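Local coordinates for protein acRAF (PDB 4LOW) that is a pterin-4a-carbinolamine dehydratase-like protein that acts as a RuBisCO assembly factor in the alpha-carboxysome, at residues S41-Q46 with A78-A83. Sequence-based numbering, arbitrary orientation. Where two conformers were deposited one is given.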
loop_
_atom_site.group_PDB
_atom_site.type_symbol
_atom_site.label_atom_id
_atom_site.label_comp_id
_atom_site.label_asym_id
_atom_site.label_seq_id
_atom_site.Cartn_x
_atom_site.Cartn_y
_atom_site.Cartn_z
ATOM N N SER A 41 -0.900 -2.343 -12.966
ATOM C CA SER A 41 -0.385 -3.663 -12.621
ATOM C C SER A 41 -1.166 -4.743 -13.284
ATOM O O SER A 41 -0.601 -5.746 -13.763
ATOM C CB SER A 41 -0.414 -3.858 -11.107
ATOM O OG SER A 41 0.811 -3.401 -10.574
ATOM N N GLU A 42 -2.477 -4.558 -13.358
ATOM C CA GLU A 42 -3.344 -5.545 -13.999
ATOM C C GLU A 42 -3.137 -5.519 -15.517
ATOM O O GLU A 42 -3.098 -6.587 -16.142
ATOM C CB GLU A 42 -4.804 -5.256 -13.648
ATOM C CG GLU A 42 -5.110 -5.477 -12.176
ATOM C CD GLU A 42 -6.221 -4.621 -11.606
ATOM O OE1 GLU A 42 -6.933 -3.958 -12.399
ATOM O OE2 GLU A 42 -6.359 -4.590 -10.360
ATOM N N GLU A 43 -2.973 -4.316 -16.104
ATOM C CA GLU A 43 -2.746 -4.134 -17.540
ATOM C C GLU A 43 -1.490 -4.847 -18.012
ATOM O O GLU A 43 -1.466 -5.455 -19.092
ATOM C CB GLU A 43 -2.606 -2.626 -17.859
ATOM C CG GLU A 43 -2.644 -2.314 -19.352
ATOM C CD GLU A 43 -3.972 -2.668 -19.987
ATOM O OE1 GLU A 43 -4.996 -2.669 -19.259
ATOM O OE2 GLU A 43 -3.994 -2.942 -21.207
ATOM N N THR A 44 -0.431 -4.719 -17.238
ATOM C CA THR A 44 0.901 -5.246 -17.548
ATOM C C THR A 44 1.155 -6.646 -17.014
ATOM O O THR A 44 2.074 -7.318 -17.500
ATOM C CB THR A 44 1.949 -4.285 -16.988
ATOM O OG1 THR A 44 1.789 -4.243 -15.561
ATOM C CG2 THR A 44 1.855 -2.883 -17.573
ATOM N N GLY A 45 0.392 -7.052 -15.993
ATOM C CA GLY A 45 0.619 -8.313 -15.286
ATOM C C GLY A 45 1.875 -8.189 -14.427
ATOM O O GLY A 45 2.399 -9.195 -13.931
ATOM N N GLN A 46 2.372 -6.937 -14.230
ATOM C CA GLN A 46 3.580 -6.661 -13.454
ATOM C C GLN A 46 3.128 -6.032 -12.166
ATOM O O GLN A 46 2.336 -5.095 -12.171
ATOM C CB GLN A 46 4.553 -5.706 -14.183
ATOM C CG GLN A 46 5.230 -6.290 -15.422
ATOM C CD GLN A 46 5.978 -5.208 -16.166
ATOM O OE1 GLN A 46 5.427 -4.528 -17.035
ATOM N NE2 GLN A 46 7.216 -4.953 -15.767
ATOM N N ALA A 78 8.344 1.475 -14.171
ATOM C CA ALA A 78 8.629 2.655 -13.380
ATOM C C ALA A 78 8.235 3.943 -14.116
ATOM O O ALA A 78 7.619 4.836 -13.533
ATOM C CB ALA A 78 10.098 2.674 -12.993
ATOM N N ALA A 79 8.546 4.044 -15.414
ATOM C CA ALA A 79 8.195 5.232 -16.169
ATOM C C ALA A 79 6.672 5.365 -16.339
ATOM O O ALA A 79 6.155 6.470 -16.346
ATOM C CB ALA A 79 8.866 5.186 -17.541
ATOM N N ARG A 80 5.954 4.270 -16.492
ATOM C CA ARG A 80 4.498 4.409 -16.582
ATOM C C ARG A 80 3.932 4.847 -15.217
ATOM O O ARG A 80 3.018 5.695 -15.187
ATOM C CB ARG A 80 3.844 3.143 -17.109
ATOM C CG ARG A 80 4.081 2.953 -18.613
ATOM C CD ARG A 80 3.874 1.524 -19.020
ATOM N NE ARG A 80 2.466 1.207 -19.207
ATOM C CZ ARG A 80 2.038 0.091 -19.784
ATOM N NH1 ARG A 80 2.908 -0.799 -20.252
ATOM N NH2 ARG A 80 0.744 -0.138 -19.912
ATOM N N VAL A 81 4.529 4.359 -14.079
ATOM C CA VAL A 81 4.088 4.829 -12.756
ATOM C C VAL A 81 4.318 6.343 -12.668
ATOM O O VAL A 81 3.409 7.087 -12.261
ATOM C CB VAL A 81 4.836 4.117 -11.649
ATOM C CG1 VAL A 81 4.535 4.752 -10.294
ATOM C CG2 VAL A 81 4.489 2.649 -11.619
ATOM N N ASP A 82 5.497 6.843 -13.128
ATOM C CA ASP A 82 5.744 8.287 -13.130
ATOM C C ASP A 82 4.670 9.033 -13.934
ATOM O O ASP A 82 4.217 10.103 -13.511
ATOM C CB ASP A 82 7.108 8.591 -13.737
ATOM C CG ASP A 82 8.270 8.224 -12.864
ATOM O OD1 ASP A 82 8.044 7.849 -11.706
ATOM O OD2 ASP A 82 9.404 8.293 -13.350
ATOM N N ALA A 83 4.251 8.476 -15.085
ATOM C CA ALA A 83 3.243 9.143 -15.896
ATOM C C ALA A 83 1.895 9.186 -15.185
ATOM O O ALA A 83 1.147 10.149 -15.399
ATOM C CB ALA A 83 3.094 8.452 -17.245
#
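Arg80, in the conformer described, lays one face of its guanidinium over the methyl of Thr44, whose CG2 sits 3.3 Å above the plane and is offset toward the rim of the group. This surface contact joins the two helices, 27-44 and 72-84, of the alpha-beta fold of the pterin-4a-carbinolamine dehydratase family, where they accompany an antiparallel four-stranded sheet. It illustrates how the flat face of a guanidinium, a poor site for hydrogen bonds, can pack on a methyl while its N-H groups point outward in its own plane: Thr44 CG2 lies 3.6 Å from Arg80 NH1, in van der Waals contact alone. The arginine bends at chi3 (81°) to turn its flat end onto the methyl, and its side chain also touches Leu40. Glu43 meets the same group obliquely and loosely through its aliphatic part, Glu43 CG standing 4.1 Å from Arg80 NH2. In this conformer its carboxylate forms no salt bridge with the arginine: Glu43 OE2 stays 5.7 Å from Arg80 NH2, so any attraction is probably modest.

Thr44 divides its two branches between separate tasks. A chi1 of 62° tucks OG1 back over the helix backbone, where it hydrogen-bonds to Leu40 O and accepts from Gln46 N in an ST turn; CG2 is left to face the arginine. An alanine here would probably leave Gln46 N and Leu40 O without their hydroxyl partner and the guanidinium face without its methyl. Gly45, with positive phi, takes the chain out of the helix, and the turn is fastened again by Ser41 OG, which donates to a lone pair of Gln46 O, in the carbonyl plane, at 2.8 Å.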